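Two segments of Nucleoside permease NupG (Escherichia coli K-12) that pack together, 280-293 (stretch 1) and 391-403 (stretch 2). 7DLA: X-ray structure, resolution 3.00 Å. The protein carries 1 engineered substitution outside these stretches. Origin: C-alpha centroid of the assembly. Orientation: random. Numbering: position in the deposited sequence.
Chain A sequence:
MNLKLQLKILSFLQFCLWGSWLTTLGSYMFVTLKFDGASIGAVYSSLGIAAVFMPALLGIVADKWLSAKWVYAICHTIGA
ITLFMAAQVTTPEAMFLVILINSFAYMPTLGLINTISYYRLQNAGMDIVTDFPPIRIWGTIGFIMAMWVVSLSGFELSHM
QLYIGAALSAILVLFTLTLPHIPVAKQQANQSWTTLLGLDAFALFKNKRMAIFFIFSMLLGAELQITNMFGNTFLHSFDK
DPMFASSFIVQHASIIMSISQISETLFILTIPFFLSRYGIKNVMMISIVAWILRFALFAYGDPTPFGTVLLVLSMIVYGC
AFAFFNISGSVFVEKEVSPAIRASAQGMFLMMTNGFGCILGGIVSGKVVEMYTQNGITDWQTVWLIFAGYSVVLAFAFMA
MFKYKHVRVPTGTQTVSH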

# COMPACT_ATOMS: atom_id res chain seq x y z
N ILE A 280 -20.84 -6.02 8.96
CA ILE A 280 -19.78 -5.04 8.78
C ILE A 280 -18.88 -4.98 10.01
O ILE A 280 -17.65 -5.16 9.94
CB ILE A 280 -20.38 -3.66 8.48
CG1 ILE A 280 -21.69 -3.77 7.67
CG2 ILE A 280 -19.34 -2.74 7.84
CD1 ILE A 280 -21.58 -4.52 6.38
N LYS A 281 -19.50 -4.72 11.16
CA LYS A 281 -18.77 -4.47 12.39
C LYS A 281 -17.92 -5.68 12.78
O LYS A 281 -16.75 -5.53 13.14
CB LYS A 281 -19.77 -4.11 13.48
CG LYS A 281 -20.38 -2.72 13.32
CD LYS A 281 -21.31 -2.36 14.48
CE LYS A 281 -21.92 -0.98 14.30
NZ LYS A 281 -22.30 -0.38 15.58
N ASN A 282 -18.48 -6.90 12.68
CA ASN A 282 -17.72 -8.13 12.94
C ASN A 282 -16.56 -8.30 11.98
O ASN A 282 -15.47 -8.74 12.39
CB ASN A 282 -18.60 -9.38 12.89
CG ASN A 282 -19.54 -9.48 14.07
OD1 ASN A 282 -19.29 -8.89 15.13
ND2 ASN A 282 -20.63 -10.21 13.89
N VAL A 283 -16.74 -7.98 10.70
CA VAL A 283 -15.60 -8.18 9.81
C VAL A 283 -14.48 -7.21 10.15
O VAL A 283 -13.29 -7.59 10.21
CB VAL A 283 -16.05 -8.10 8.34
CG1 VAL A 283 -14.93 -7.62 7.46
CG2 VAL A 283 -16.54 -9.48 7.89
N MET A 284 -14.83 -5.95 10.44
CA MET A 284 -13.85 -4.98 10.91
C MET A 284 -13.17 -5.43 12.21
O MET A 284 -11.96 -5.20 12.42
CB MET A 284 -14.51 -3.61 11.10
CG MET A 284 -14.27 -2.61 9.95
SD MET A 284 -14.92 -0.94 10.29
CE MET A 284 -16.60 -1.37 10.77
N MET A 285 -13.91 -6.10 13.09
CA MET A 285 -13.31 -6.63 14.30
C MET A 285 -12.33 -7.74 13.98
O MET A 285 -11.29 -7.86 14.64
CB MET A 285 -14.38 -7.14 15.25
CG MET A 285 -13.90 -7.46 16.68
SD MET A 285 -13.50 -6.00 17.69
CE MET A 285 -12.23 -6.65 18.77
N ILE A 286 -12.65 -8.59 13.00
CA ILE A 286 -11.73 -9.66 12.62
C ILE A 286 -10.42 -9.05 12.12
O ILE A 286 -9.32 -9.57 12.36
CB ILE A 286 -12.35 -10.59 11.55
CG1 ILE A 286 -13.70 -11.12 11.99
CG2 ILE A 286 -11.53 -11.83 11.44
CD1 ILE A 286 -14.45 -11.85 10.89
N SER A 287 -10.53 -7.93 11.43
CA SER A 287 -9.32 -7.24 10.99
C SER A 287 -8.50 -6.76 12.19
O SER A 287 -7.29 -7.01 12.28
CB SER A 287 -9.69 -6.06 10.09
OG SER A 287 -8.78 -5.00 10.25
N ILE A 288 -9.15 -6.07 13.12
CA ILE A 288 -8.41 -5.49 14.23
C ILE A 288 -7.77 -6.57 15.10
O ILE A 288 -6.65 -6.41 15.60
CB ILE A 288 -9.34 -4.59 15.04
CG1 ILE A 288 -9.36 -3.20 14.45
CG2 ILE A 288 -8.90 -4.53 16.47
CD1 ILE A 288 -10.48 -2.39 14.97
N VAL A 289 -8.46 -7.68 15.31
CA VAL A 289 -7.87 -8.77 16.08
C VAL A 289 -6.73 -9.42 15.31
O VAL A 289 -5.68 -9.77 15.87
CB VAL A 289 -8.96 -9.78 16.49
CG1 VAL A 289 -8.37 -11.11 16.96
CG2 VAL A 289 -9.82 -9.17 17.56
N ALA A 290 -6.90 -9.57 13.99
CA ALA A 290 -5.86 -10.19 13.18
C ALA A 290 -4.56 -9.40 13.24
O ALA A 290 -3.48 -9.99 13.22
CB ALA A 290 -6.36 -10.34 11.74
N TRP A 291 -4.63 -8.06 13.31
CA TRP A 291 -3.39 -7.29 13.43
C TRP A 291 -2.63 -7.64 14.70
O TRP A 291 -1.38 -7.71 14.70
CB TRP A 291 -3.66 -5.79 13.38
CG TRP A 291 -3.83 -5.26 11.99
CD1 TRP A 291 -4.97 -4.79 11.41
CD2 TRP A 291 -2.81 -5.20 10.98
NE1 TRP A 291 -4.71 -4.41 10.10
CE2 TRP A 291 -3.40 -4.66 9.82
CE3 TRP A 291 -1.45 -5.55 10.95
CZ2 TRP A 291 -2.67 -4.46 8.64
CZ3 TRP A 291 -0.73 -5.35 9.77
CH2 TRP A 291 -1.34 -4.81 8.63
N ILE A 292 -3.35 -7.83 15.81
CA ILE A 292 -2.71 -8.29 17.04
C ILE A 292 -1.92 -9.55 16.75
O ILE A 292 -0.71 -9.62 17.00
CB ILE A 292 -3.76 -8.56 18.13
CG1 ILE A 292 -4.59 -7.32 18.42
CG2 ILE A 292 -3.06 -9.09 19.40
CD1 ILE A 292 -5.69 -7.58 19.42
N LEU A 293 -2.63 -10.57 16.25
CA LEU A 293 -2.00 -11.86 15.97
C LEU A 293 -0.78 -11.71 15.06
O LEU A 293 0.26 -12.35 15.27
CB LEU A 293 -2.99 -12.80 15.32
CG LEU A 293 -3.86 -13.68 16.18
CD1 LEU A 293 -5.11 -13.92 15.37
CD2 LEU A 293 -3.14 -14.98 16.40
N SER A 391 -2.12 -2.48 18.74
CA SER A 391 -3.24 -3.21 18.15
C SER A 391 -4.30 -3.52 19.21
O SER A 391 -5.50 -3.42 18.93
CB SER A 391 -2.76 -4.50 17.48
OG SER A 391 -2.13 -4.23 16.24
N VAL A 392 -3.87 -3.90 20.41
CA VAL A 392 -4.80 -4.24 21.49
C VAL A 392 -5.59 -3.02 21.94
O VAL A 392 -6.80 -3.09 22.16
CB VAL A 392 -4.04 -4.86 22.68
CG1 VAL A 392 -4.80 -4.61 23.96
CG2 VAL A 392 -3.88 -6.33 22.48
N VAL A 393 -4.90 -1.91 22.14
CA VAL A 393 -5.61 -0.69 22.51
C VAL A 393 -6.69 -0.39 21.47
O VAL A 393 -7.85 -0.14 21.81
CB VAL A 393 -4.64 0.49 22.66
CG1 VAL A 393 -5.40 1.80 22.86
CG2 VAL A 393 -3.63 0.23 23.80
N LEU A 394 -6.30 -0.45 20.19
CA LEU A 394 -7.27 -0.27 19.11
C LEU A 394 -8.44 -1.25 19.20
O LEU A 394 -9.60 -0.88 18.96
CB LEU A 394 -6.58 -0.39 17.75
CG LEU A 394 -5.66 0.77 17.36
CD1 LEU A 394 -5.21 0.56 15.93
CD2 LEU A 394 -6.30 2.16 17.55
N ALA A 395 -8.16 -2.51 19.54
CA ALA A 395 -9.23 -3.49 19.72
C ALA A 395 -10.18 -3.05 20.80
O ALA A 395 -11.41 -3.11 20.64
CB ALA A 395 -8.66 -4.85 20.07
N PHE A 396 -9.61 -2.64 21.94
CA PHE A 396 -10.45 -2.28 23.09
C PHE A 396 -11.38 -1.15 22.72
O PHE A 396 -12.59 -1.25 22.87
CB PHE A 396 -9.60 -1.87 24.29
CG PHE A 396 -9.02 -3.01 25.02
CD1 PHE A 396 -9.34 -4.31 24.66
CD2 PHE A 396 -8.18 -2.80 26.08
CE1 PHE A 396 -8.81 -5.38 25.34
CE2 PHE A 396 -7.66 -3.84 26.76
CZ PHE A 396 -7.97 -5.15 26.39
N ALA A 397 -10.80 -0.06 22.20
CA ALA A 397 -11.61 1.09 21.86
C ALA A 397 -12.65 0.74 20.82
O ALA A 397 -13.76 1.31 20.81
CB ALA A 397 -10.73 2.23 21.39
N PHE A 398 -12.34 -0.17 19.90
CA PHE A 398 -13.36 -0.47 18.91
C PHE A 398 -14.50 -1.26 19.52
O PHE A 398 -15.66 -1.00 19.21
CB PHE A 398 -12.74 -1.22 17.73
CG PHE A 398 -13.70 -1.41 16.58
CD1 PHE A 398 -13.81 -0.44 15.60
CD2 PHE A 398 -14.48 -2.55 16.49
CE1 PHE A 398 -14.69 -0.60 14.54
CE2 PHE A 398 -15.36 -2.71 15.43
CZ PHE A 398 -15.46 -1.74 14.46
N MET A 399 -14.17 -2.20 20.41
CA MET A 399 -15.18 -2.93 21.17
C MET A 399 -16.10 -1.98 21.96
O MET A 399 -17.32 -2.18 21.98
CB MET A 399 -14.46 -3.91 22.09
CG MET A 399 -14.59 -5.37 21.69
SD MET A 399 -13.35 -6.34 22.56
CE MET A 399 -13.72 -8.01 22.01
N ALA A 400 -15.52 -0.96 22.59
CA ALA A 400 -16.33 0.10 23.18
C ALA A 400 -17.28 0.68 22.14
O ALA A 400 -18.50 0.64 22.33
CB ALA A 400 -15.46 1.20 23.78
N MET A 401 -16.75 1.19 21.02
CA MET A 401 -17.64 1.83 20.05
C MET A 401 -18.75 0.90 19.52
O MET A 401 -19.86 1.38 19.27
CB MET A 401 -16.88 2.42 18.86
CG MET A 401 -17.65 2.22 17.51
SD MET A 401 -17.13 3.20 16.08
CE MET A 401 -18.25 2.56 14.86
N PHE A 402 -18.50 -0.41 19.33
CA PHE A 402 -19.49 -1.22 18.61
C PHE A 402 -20.33 -2.12 19.52
O PHE A 402 -21.11 -2.93 19.00
CB PHE A 402 -18.84 -2.08 17.51
CG PHE A 402 -18.41 -3.48 17.95
CD1 PHE A 402 -17.64 -3.70 19.08
CD2 PHE A 402 -18.88 -4.62 17.26
CE1 PHE A 402 -17.28 -5.00 19.47
CE2 PHE A 402 -18.51 -5.92 17.63
CZ PHE A 402 -17.72 -6.11 18.74
N LYS A 403 -20.24 -2.00 20.85
CA LYS A 403 -21.21 -2.69 21.73
C LYS A 403 -22.44 -1.84 22.02
O LYS A 403 -23.54 -2.37 22.21
CB LYS A 403 -20.57 -3.09 23.08

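Two helical segments of the permease NupG run nearly antiparallel, their axes 158° apart and 8.7 Å at closest approach, and bury 696 Å² between them. No hydrogen bond crosses the contact; it is held by apolar packing and by methionine sulfur set against aromatic rings. Phe398 and Met285 cover the most surface, followed by Phe402.

Phe398 points its CA-to-CB bond toward the first helix and, with chi1 near t, lodges its ring as a knob among Lys281, Met284, Met285 and Ile288. The methyl of Met284 meets the ring at its edge (Met284 CE to Phe398 CZ, 3.9 Å), while Ile288 approaches obliquely (Ile288 CD1 to Phe398 CG, 3.7 Å). The backbone of the first helix also touches the ring, with Lys281 O 3.9 Å from Phe398 CE2.

Met285 leaves its helix sideways, but its flexible chain brings the thioether into a hole formed by Ala395, Phe398, Met399 and Phe402. Its sulfur thus lies near two rings, Met285 SD being 3.8 Å from Phe398 CD2 and 4.3 Å from Phe402 CE1, oblique to both. Beyond the sulfur, Met285 CE reaches Met399 CE at 3.8 Å.

Phe402 extends the contact toward the start of the first segment. The aliphatic part of Lys281 packs on it (Lys281 CB to Phe402 CD2, 3.9 Å), and Asn282 OD1 lies at its ring edge, 4.0 Å from Phe402 CE2.

Toward the other end the side chains opposite are smaller and the backbones draw closer: the CA atoms of Ile292 and Ser391 are 5.2 Å apart, against 7.1 Å for Lys281 CA and Phe402 CA. Ile288 fits its CG2 methyl against Ala395, 3.4 Å from Ala395 CA, and Ile292 CG1 lies 3.5 Å from Ser391 CB. Ser391 OG is hydrogen-bonded elsewhere in the structure.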